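Local coordinates for protein toll-like receptor 13 (Mus musculus, PDB 4Z0C) that recognises bacterial 23S ribosomal RNA as an innate immune receptor and signals through MYD88 and TRAF6 to activate NF-kappa-B, at residues A[653-665]-A[681-693]. Sequence-based numbering, arbitrary orientation.
Sequences LMFFDVYGNKLQC and EVHIPFLRSYPCQ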
ATOM      1  N   LEU A 653       4.735  18.271  32.845  1.00 36.69           N
ATOM      2  CA  LEU A 653       3.759  18.559  31.797  1.00 35.31           C
ATOM      3  C   LEU A 653       3.737  20.035  31.418  1.00 32.68           C
ATOM      4  O   LEU A 653       3.737  20.892  32.293  1.00 45.90           O
ATOM      5  CB  LEU A 653       2.365  18.102  32.241  1.00 29.18           C
ATOM      6  CG  LEU A 653       1.316  18.111  31.135  1.00 32.73           C
ATOM      7  CD1 LEU A 653       1.618  17.028  30.093  1.00 29.02           C
ATOM      8  CD2 LEU A 653      -0.076  17.959  31.708  1.00 25.69           C
ATOM      9  N   MET A 654       3.723  20.335  30.120  1.00 37.03           N
ATOM     10  CA  MET A 654       3.576  21.731  29.658  1.00 32.62           C
ATOM     11  C   MET A 654       2.736  21.912  28.398  1.00 25.86           C
ATOM     12  O   MET A 654       2.442  23.029  28.011  1.00 34.02           O
ATOM     13  CB  MET A 654       4.923  22.446  29.525  1.00 24.53           C
ATOM     14  CG  MET A 654       6.002  21.736  28.760  1.00 34.02           C
ATOM     15  SD  MET A 654       7.592  22.527  29.133  1.00 99.78           S
ATOM     16  CE  MET A 654       7.626  22.453  30.929  1.00 64.43           C
ATOM     17  N   PHE A 655       2.296  20.803  27.815  1.00 25.99           N
ATOM     18  CA  PHE A 655       1.403  20.808  26.675  1.00 17.63           C
ATOM     19  C   PHE A 655       0.552  19.547  26.787  1.00 25.51           C
ATOM     20  O   PHE A 655       1.084  18.443  26.780  1.00 33.20           O
ATOM     21  CB  PHE A 655       2.223  20.777  25.390  1.00 27.70           C
ATOM     22  CG  PHE A 655       1.431  21.058  24.142  1.00 33.52           C
ATOM     23  CD1 PHE A 655       0.857  20.020  23.421  1.00 41.03           C
ATOM     24  CD2 PHE A 655       1.294  22.352  23.667  1.00 36.16           C
ATOM     25  CE1 PHE A 655       0.144  20.277  22.257  1.00 44.10           C
ATOM     26  CE2 PHE A 655       0.582  22.617  22.504  1.00 36.26           C
ATOM     27  CZ  PHE A 655       0.012  21.584  21.799  1.00 33.98           C
ATOM     28  N   PHE A 656      -0.762  19.717  26.909  1.00 24.08           N
ATOM     29  CA  PHE A 656      -1.699  18.610  27.105  1.00 26.87           C
ATOM     30  C   PHE A 656      -2.874  18.843  26.187  1.00 32.48           C
ATOM     31  O   PHE A 656      -3.611  19.823  26.348  1.00 31.58           O
ATOM     32  CB  PHE A 656      -2.164  18.535  28.558  1.00 31.12           C
ATOM     33  CG  PHE A 656      -3.252  17.520  28.804  1.00 31.69           C
ATOM     34  CD1 PHE A 656      -2.958  16.163  28.849  1.00 29.08           C
ATOM     35  CD2 PHE A 656      -4.564  17.927  29.026  1.00 30.51           C
ATOM     36  CE1 PHE A 656      -3.954  15.216  29.093  1.00 31.97           C
ATOM     37  CE2 PHE A 656      -5.562  16.994  29.265  1.00 37.54           C
ATOM     38  CZ  PHE A 656      -5.255  15.629  29.298  1.00 36.22           C
ATOM     39  N   ASP A 657      -3.023  17.957  25.205  1.00 29.00           N
ATOM     40  CA  ASP A 657      -3.878  18.229  24.064  1.00 24.88           C
ATOM     41  C   ASP A 657      -5.052  17.295  24.091  1.00 33.33           C
ATOM     42  O   ASP A 657      -4.900  16.080  23.923  1.00 28.63           O
ATOM     43  CB  ASP A 657      -3.084  18.037  22.772  1.00 37.22           C
ATOM     44  CG  ASP A 657      -3.833  18.514  21.548  1.00 43.35           C
ATOM     45  OD1 ASP A 657      -5.080  18.631  21.604  1.00 46.36           O
ATOM     46  OD2 ASP A 657      -3.170  18.748  20.521  1.00 47.93           O
ATOM     47  N   VAL A 658      -6.231  17.870  24.285  1.00 38.36           N
ATOM     48  CA  VAL A 658      -7.451  17.083  24.386  1.00 27.93           C
ATOM     49  C   VAL A 658      -8.522  17.706  23.482  1.00 28.72           C
ATOM     50  O   VAL A 658      -9.729  17.535  23.666  1.00 30.59           O
ATOM     51  CB  VAL A 658      -7.866  16.935  25.871  1.00 35.98           C
ATOM     52  CG1 VAL A 658      -8.459  18.237  26.409  1.00 28.16           C
ATOM     53  CG2 VAL A 658      -8.787  15.750  26.063  1.00 36.58           C
ATOM     54  N   TYR A 659      -8.029  18.429  22.484  1.00 30.97           N
ATOM     55  CA  TYR A 659      -8.830  18.945  21.386  1.00 29.81           C
ATOM     56  C   TYR A 659      -9.440  17.794  20.570  1.00 27.95           C
ATOM     57  O   TYR A 659      -8.870  16.715  20.493  1.00 27.97           O
ATOM     58  CB  TYR A 659      -7.937  19.818  20.514  1.00 19.97           C
ATOM     59  CG  TYR A 659      -8.546  20.315  19.220  1.00 35.36           C
ATOM     60  CD1 TYR A 659      -9.625  21.201  19.224  1.00 34.15           C
ATOM     61  CD2 TYR A 659      -7.995  19.945  17.985  1.00 35.14           C
ATOM     62  CE1 TYR A 659     -10.170  21.665  18.039  1.00 34.78           C
ATOM     63  CE2 TYR A 659      -8.525  20.413  16.795  1.00 31.43           C
ATOM     64  CZ  TYR A 659      -9.609  21.268  16.827  1.00 40.50           C
ATOM     65  OH  TYR A 659     -10.142  21.717  15.645  1.00 45.44           O
ATOM     66  N   GLY A 660     -10.598  18.035  19.965  1.00 25.60           N
ATOM     67  CA  GLY A 660     -11.263  17.032  19.160  1.00 25.06           C
ATOM     68  C   GLY A 660     -11.837  15.881  19.972  1.00 31.82           C
ATOM     69  O   GLY A 660     -12.026  14.789  19.437  1.00 31.93           O
ATOM     70  N   ASN A 661     -12.073  16.098  21.268  1.00 31.65           N
ATOM     71  CA  ASN A 661     -12.707  15.071  22.104  1.00 32.04           C
ATOM     72  C   ASN A 661     -14.189  15.332  22.372  1.00 36.00           C
ATOM     73  O   ASN A 661     -14.821  16.113  21.661  1.00 42.85           O
ATOM     74  CB  ASN A 661     -11.920  14.853  23.392  1.00 20.68           C
ATOM     75  CG  ASN A 661     -10.702  13.986  23.181  1.00 31.65           C
ATOM     76  OD1 ASN A 661     -10.700  12.822  23.538  1.00 39.21           O
ATOM     77  ND2 ASN A 661      -9.682  14.533  22.538  1.00 36.06           N
ATOM     78  N   LYS A 662     -14.736  14.683  23.394  1.00 36.59           N
ATOM     79  CA  LYS A 662     -16.157  14.815  23.707  1.00 40.37           C
ATOM     80  C   LYS A 662     -16.382  15.182  25.172  1.00 44.48           C
ATOM     81  O   LYS A 662     -17.219  14.593  25.852  1.00 52.14           O
ATOM     82  CB  LYS A 662     -16.893  13.515  23.393  1.00 38.18           C
ATOM     83  CG  LYS A 662     -16.600  12.919  22.015  1.00 47.99           C
ATOM     84  CD  LYS A 662     -17.891  12.591  21.285  1.00 49.15           C
ATOM     85  CE  LYS A 662     -17.953  13.237  19.913  1.00 52.77           C
ATOM     86  NZ  LYS A 662     -18.093  12.197  18.862  1.00 53.48           N
ATOM     87  N   LEU A 663     -15.633  16.162  25.648  1.00 36.76           N
ATOM     88  CA  LEU A 663     -15.660  16.536  27.055  1.00 36.79           C
ATOM     89  C   LEU A 663     -17.042  17.040  27.489  1.00 39.88           C
ATOM     90  O   LEU A 663     -17.590  17.978  26.909  1.00 41.13           O
ATOM     91  CB  LEU A 663     -14.594  17.595  27.316  1.00 36.74           C
ATOM     92  CG  LEU A 663     -13.249  17.084  27.840  1.00 38.02           C
ATOM     93  CD1 LEU A 663     -13.014  15.639  27.476  1.00 33.85           C
ATOM     94  CD2 LEU A 663     -12.102  17.962  27.357  1.00 26.73           C
ATOM     95  N   GLN A 664     -17.609  16.420  28.515  1.00 36.69           N
ATOM     96  CA  GLN A 664     -18.968  16.755  28.895  1.00 39.46           C
ATOM     97  C   GLN A 664     -19.020  17.952  29.836  1.00 41.71           C
ATOM     98  O   GLN A 664     -18.196  18.074  30.748  1.00 38.13           O
ATOM     99  CB  GLN A 664     -19.653  15.553  29.520  1.00 47.93           C
ATOM    100  CG  GLN A 664     -19.228  14.239  28.917  1.00 54.96           C
ATOM    101  CD  GLN A 664     -20.363  13.248  28.882  1.00 67.68           C
ATOM    102  OE1 GLN A 664     -21.296  13.391  28.089  1.00 76.43           O
ATOM    103  NE2 GLN A 664     -20.314  12.252  29.764  1.00 60.99           N
ATOM    104  N   CYS A 665     -19.975  18.846  29.594  1.00 39.35           N
ATOM    105  CA  CYS A 665     -20.208  19.959  30.498  1.00 46.26           C
ATOM    106  C   CYS A 665     -21.027  19.503  31.705  1.00 52.68           C
ATOM    107  O   CYS A 665     -22.207  19.825  31.834  1.00 55.83           O
ATOM    108  CB  CYS A 665     -20.909  21.105  29.772  1.00 46.19           C
ATOM    109  SG  CYS A 665     -19.893  21.868  28.486  1.00 79.04           S
ATOM    110  N   GLU A 681       1.411  26.683  33.788  1.00 31.28           N
ATOM    111  CA  GLU A 681       2.499  25.775  33.497  1.00 38.10           C
ATOM    112  C   GLU A 681       2.156  24.943  32.265  1.00 41.72           C
ATOM    113  O   GLU A 681       3.040  24.583  31.484  1.00 39.48           O
ATOM    114  CB  GLU A 681       2.751  24.875  34.703  1.00 48.78           C
ATOM    115  CG  GLU A 681       3.772  23.780  34.478  1.00 61.77           C
ATOM    116  CD  GLU A 681       5.202  24.261  34.696  1.00 70.04           C
ATOM    117  OE1 GLU A 681       6.133  23.481  34.385  1.00 76.08           O
ATOM    118  OE2 GLU A 681       5.392  25.404  35.191  1.00 61.92           O
ATOM    119  N   VAL A 682       0.866  24.678  32.071  1.00 35.77           N
ATOM    120  CA  VAL A 682       0.444  23.797  31.004  1.00 31.57           C
ATOM    121  C   VAL A 682      -0.476  24.475  30.003  1.00 37.89           C
ATOM    122  O   VAL A 682      -1.528  24.998  30.365  1.00 37.93           O
ATOM    123  CB  VAL A 682      -0.270  22.527  31.534  1.00 29.34           C
ATOM    124  CG1 VAL A 682      -0.682  21.627  30.352  1.00 21.71           C
ATOM    125  CG2 VAL A 682       0.632  21.764  32.489  1.00 25.80           C
ATOM    126  N   HIS A 683      -0.071  24.434  28.733  1.00 35.36           N
ATOM    127  CA  HIS A 683      -0.897  24.933  27.640  1.00 31.92           C
ATOM    128  C   HIS A 683      -1.842  23.848  27.109  1.00 25.98           C
ATOM    129  O   HIS A 683      -1.467  22.691  27.013  1.00 22.67           O
ATOM    130  CB  HIS A 683      -0.059  25.508  26.484  1.00 28.96           C
ATOM    131  CG  HIS A 683      -0.901  26.024  25.365  1.00 29.23           C
ATOM    132  ND1 HIS A 683      -1.596  27.210  25.448  1.00 27.14           N
ATOM    133  CD2 HIS A 683      -1.232  25.479  24.168  1.00 29.17           C
ATOM    134  CE1 HIS A 683      -2.296  27.392  24.342  1.00 22.84           C
ATOM    135  NE2 HIS A 683      -2.090  26.355  23.549  1.00 34.58           N
ATOM    136  N   ILE A 684      -3.064  24.252  26.772  1.00 25.83           N
ATOM    137  CA  ILE A 684      -4.105  23.338  26.339  1.00 22.26           C
ATOM    138  C   ILE A 684      -4.810  23.854  25.085  1.00 29.83           C
ATOM    139  O   ILE A 684      -5.655  24.740  25.160  1.00 28.97           O
ATOM    140  CB  ILE A 684      -5.100  22.997  27.503  1.00 41.89           C
ATOM    141  CG1 ILE A 684      -4.390  22.089  28.509  1.00 39.26           C
ATOM    142  CG2 ILE A 684      -6.374  22.285  26.992  1.00 30.85           C
ATOM    143  CD1 ILE A 684      -4.879  22.183  29.860  1.00 33.91           C
ATOM    144  N   PRO A 685      -4.433  23.295  23.922  1.00 38.21           N
ATOM    145  CA  PRO A 685      -4.854  23.721  22.583  1.00 42.33           C
ATOM    146  C   PRO A 685      -6.357  23.878  22.393  1.00 40.91           C
ATOM    147  O   PRO A 685      -7.123  22.910  22.514  1.00 34.14           O
ATOM    148  CB  PRO A 685      -4.353  22.587  21.677  1.00 42.28           C
ATOM    149  CG  PRO A 685      -3.324  21.856  22.456  1.00 41.58           C
ATOM    150  CD  PRO A 685      -3.295  22.362  23.865  1.00 38.15           C
ATOM    151  N   PHE A 686      -6.738  25.106  22.049  1.00 36.08           N
ATOM    152  CA  PHE A 686      -8.094  25.478  21.649  1.00 34.48           C
ATOM    153  C   PHE A 686      -9.124  25.315  22.758  1.00 38.17           C
ATOM    154  O   PHE A 686     -10.324  25.338  22.496  1.00 39.08           O
ATOM    155  CB  PHE A 686      -8.520  24.740  20.378  1.00 30.80           C
ATOM    156  CG  PHE A 686      -7.489  24.785  19.275  1.00 32.63           C
ATOM    157  CD1 PHE A 686      -7.179  25.985  18.643  1.00 32.41           C
ATOM    158  CD2 PHE A 686      -6.818  23.638  18.884  1.00 28.98           C
ATOM    159  CE1 PHE A 686      -6.223  26.044  17.637  1.00 31.87           C
ATOM    160  CE2 PHE A 686      -5.862  23.687  17.871  1.00 34.49           C
ATOM    161  CZ  PHE A 686      -5.568  24.903  17.244  1.00 26.82           C
ATOM    162  N   LEU A 687      -8.628  25.204  23.990  1.00 41.45           N
ATOM    163  CA  LEU A 687      -9.431  25.015  25.205  1.00 41.63           C
ATOM    164  C   LEU A 687     -10.706  25.844  25.236  1.00 42.28           C
ATOM    165  O   LEU A 687     -11.791  25.312  25.453  1.00 43.32           O
ATOM    166  CB  LEU A 687      -8.598  25.373  26.438  1.00 33.95           C
ATOM    167  CG  LEU A 687      -9.363  25.513  27.765  1.00 31.97           C
ATOM    168  CD1 LEU A 687      -9.874  24.145  28.230  1.00 26.85           C
ATOM    169  CD2 LEU A 687      -8.484  26.146  28.822  1.00 27.40           C
ATOM    170  N   ARG A 688     -10.564  27.145  24.978  1.00 38.35           N
ATOM    171  CA  ARG A 688     -11.679  28.093  25.055  1.00 40.21           C
ATOM    172  C   ARG A 688     -12.735  27.931  23.968  1.00 44.35           C
ATOM    173  O   ARG A 688     -13.694  28.707  23.921  1.00 46.32           O
ATOM    174  CB  ARG A 688     -11.167  29.538  25.037  1.00 39.82           C
ATOM    175  CG  ARG A 688     -10.220  29.874  26.164  1.00 40.76           C
ATOM    176  CD  ARG A 688      -9.945  31.359  26.235  1.00 45.60           C
ATOM    177  NE  ARG A 688      -9.935  31.790  27.630  1.00 64.22           N
ATOM    178  CZ  ARG A 688     -10.933  32.447  28.218  1.00 64.74           C
ATOM    179  NH1 ARG A 688     -12.017  32.783  27.524  1.00 55.26           N
ATOM    180  NH2 ARG A 688     -10.844  32.779  29.497  1.00 72.05           N
ATOM    181  N   SER A 689     -12.552  26.941  23.094  1.00 44.62           N
ATOM    182  CA  SER A 689     -13.513  26.639  22.036  1.00 39.09           C
ATOM    183  C   SER A 689     -14.262  25.319  22.246  1.00 36.04           C
ATOM    184  O   SER A 689     -15.257  25.057  21.558  1.00 34.12           O
ATOM    185  CB  SER A 689     -12.803  26.600  20.686  1.00 40.96           C
ATOM    186  OG  SER A 689     -11.942  25.480  20.597  1.00 36.06           O
ATOM    187  N   TYR A 690     -13.784  24.497  23.182  1.00 29.21           N
ATOM    188  CA  TYR A 690     -14.358  23.166  23.406  1.00 36.39           C
ATOM    189  C   TYR A 690     -15.847  23.299  23.687  1.00 43.45           C
ATOM    190  O   TYR A 690     -16.243  23.966  24.641  1.00 48.29           O
ATOM    191  CB  TYR A 690     -13.697  22.441  24.584  1.00 33.03           C
ATOM    192  CG  TYR A 690     -12.227  22.105  24.445  1.00 31.73           C
ATOM    193  CD1 TYR A 690     -11.530  22.343  23.256  1.00 21.06           C
ATOM    194  CD2 TYR A 690     -11.528  21.547  25.520  1.00 27.41           C
ATOM    195  CE1 TYR A 690     -10.180  22.040  23.150  1.00 22.85           C
ATOM    196  CE2 TYR A 690     -10.174  21.239  25.420  1.00 26.44           C
ATOM    197  CZ  TYR A 690      -9.502  21.493  24.232  1.00 27.80           C
ATOM    198  OH  TYR A 690      -8.156  21.196  24.127  1.00 26.07           O
ATOM    199  N   PRO A 691     -16.676  22.662  22.853  1.00 42.99           N
ATOM    200  CA  PRO A 691     -18.130  22.808  22.926  1.00 49.51           C
ATOM    201  C   PRO A 691     -18.765  21.829  23.900  1.00 56.69           C
ATOM    202  O   PRO A 691     -18.200  20.774  24.194  1.00 59.09           O
ATOM    203  CB  PRO A 691     -18.565  22.452  21.509  1.00 47.39           C
ATOM    204  CG  PRO A 691     -17.598  21.375  21.124  1.00 43.26           C
ATOM    205  CD  PRO A 691     -16.274  21.759  21.764  1.00 37.76           C
ATOM    206  N   CYS A 692     -19.953  22.176  24.382  1.00 62.04           N
ATOM    207  CA  CYS A 692     -20.709  21.274  25.234  1.00 62.29           C
ATOM    208  C   CYS A 692     -21.329  20.203  24.366  1.00 64.80           C
ATOM    209  O   CYS A 692     -21.750  20.480  23.245  1.00 65.36           O
ATOM    210  CB  CYS A 692     -21.785  22.031  26.008  1.00 61.75           C
ATOM    211  SG  CYS A 692     -21.111  23.040  27.348  1.00 87.04           S
ATOM    212  N   GLN A 693     -21.393  18.983  24.895  1.00 68.62           N
ATOM    213  CA  GLN A 693     -21.818  17.819  24.122  1.00 70.05           C
ATOM    214  C   GLN A 693     -23.312  17.851  23.823  1.00 76.84           C
ATOM    215  O   GLN A 693     -23.799  17.103  22.976  1.00 72.37           O
ATOM    216  CB  GLN A 693     -21.438  16.527  24.843  1.00 65.76           C
ATOM    217  CG  GLN A 693     -20.514  15.621  24.048  1.00 72.02           C
ATOM    218  CD  GLN A 693     -19.319  16.355  23.455  1.00 72.81           C
ATOM    219  OE1 GLN A 693     -18.661  17.153  24.125  1.00 70.39           O
ATOM    220  NE2 GLN A 693     -19.033  16.081  22.189  1.00 77.96           N
TER
HETATM  221  O   HOH W   1     -16.201  20.033  25.527  1.00 53.66           O
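F655 and H683 form a single parallel backbone bridge: H683 N donates to M654 O (3.0 Å), and F656 N returns a bond to H683 O (3.1 Å). Residues 682-684 thus pair briefly with the outer edge of strand 655-657, whose other edge bonds to strand 631-633. Beside the bridge, P685 sets CD over the rim of one F655 ring face in a CH-pi contact, while its CG meets the carboxylate carbon CG of D657 at 3.5 Å. That carboxylate is itself fixed, OD1 accepting from Y659 N in an Asx turn and OD2 pairing with R635. F686 points an edge at the Y659 ring, with CD2 over the centre of that ring, 3.7 Å above its plane, and the planes at 53°. Y690 runs its ring past V658 (CG1 to CE2, 3.6 Å) and bonds through OH to P685 O at 2.6 Å, so this buried hydroxyl is satisfied within its own segment. One water links L663 O and P691 O, and the C665-C692 disulfide closes the far end. Hydrogen bonds, aromatic packing and a covalent link together join the C-terminal LRRCT cap to the last strand of the leucine-rich-repeat solenoid and the loop that follows it.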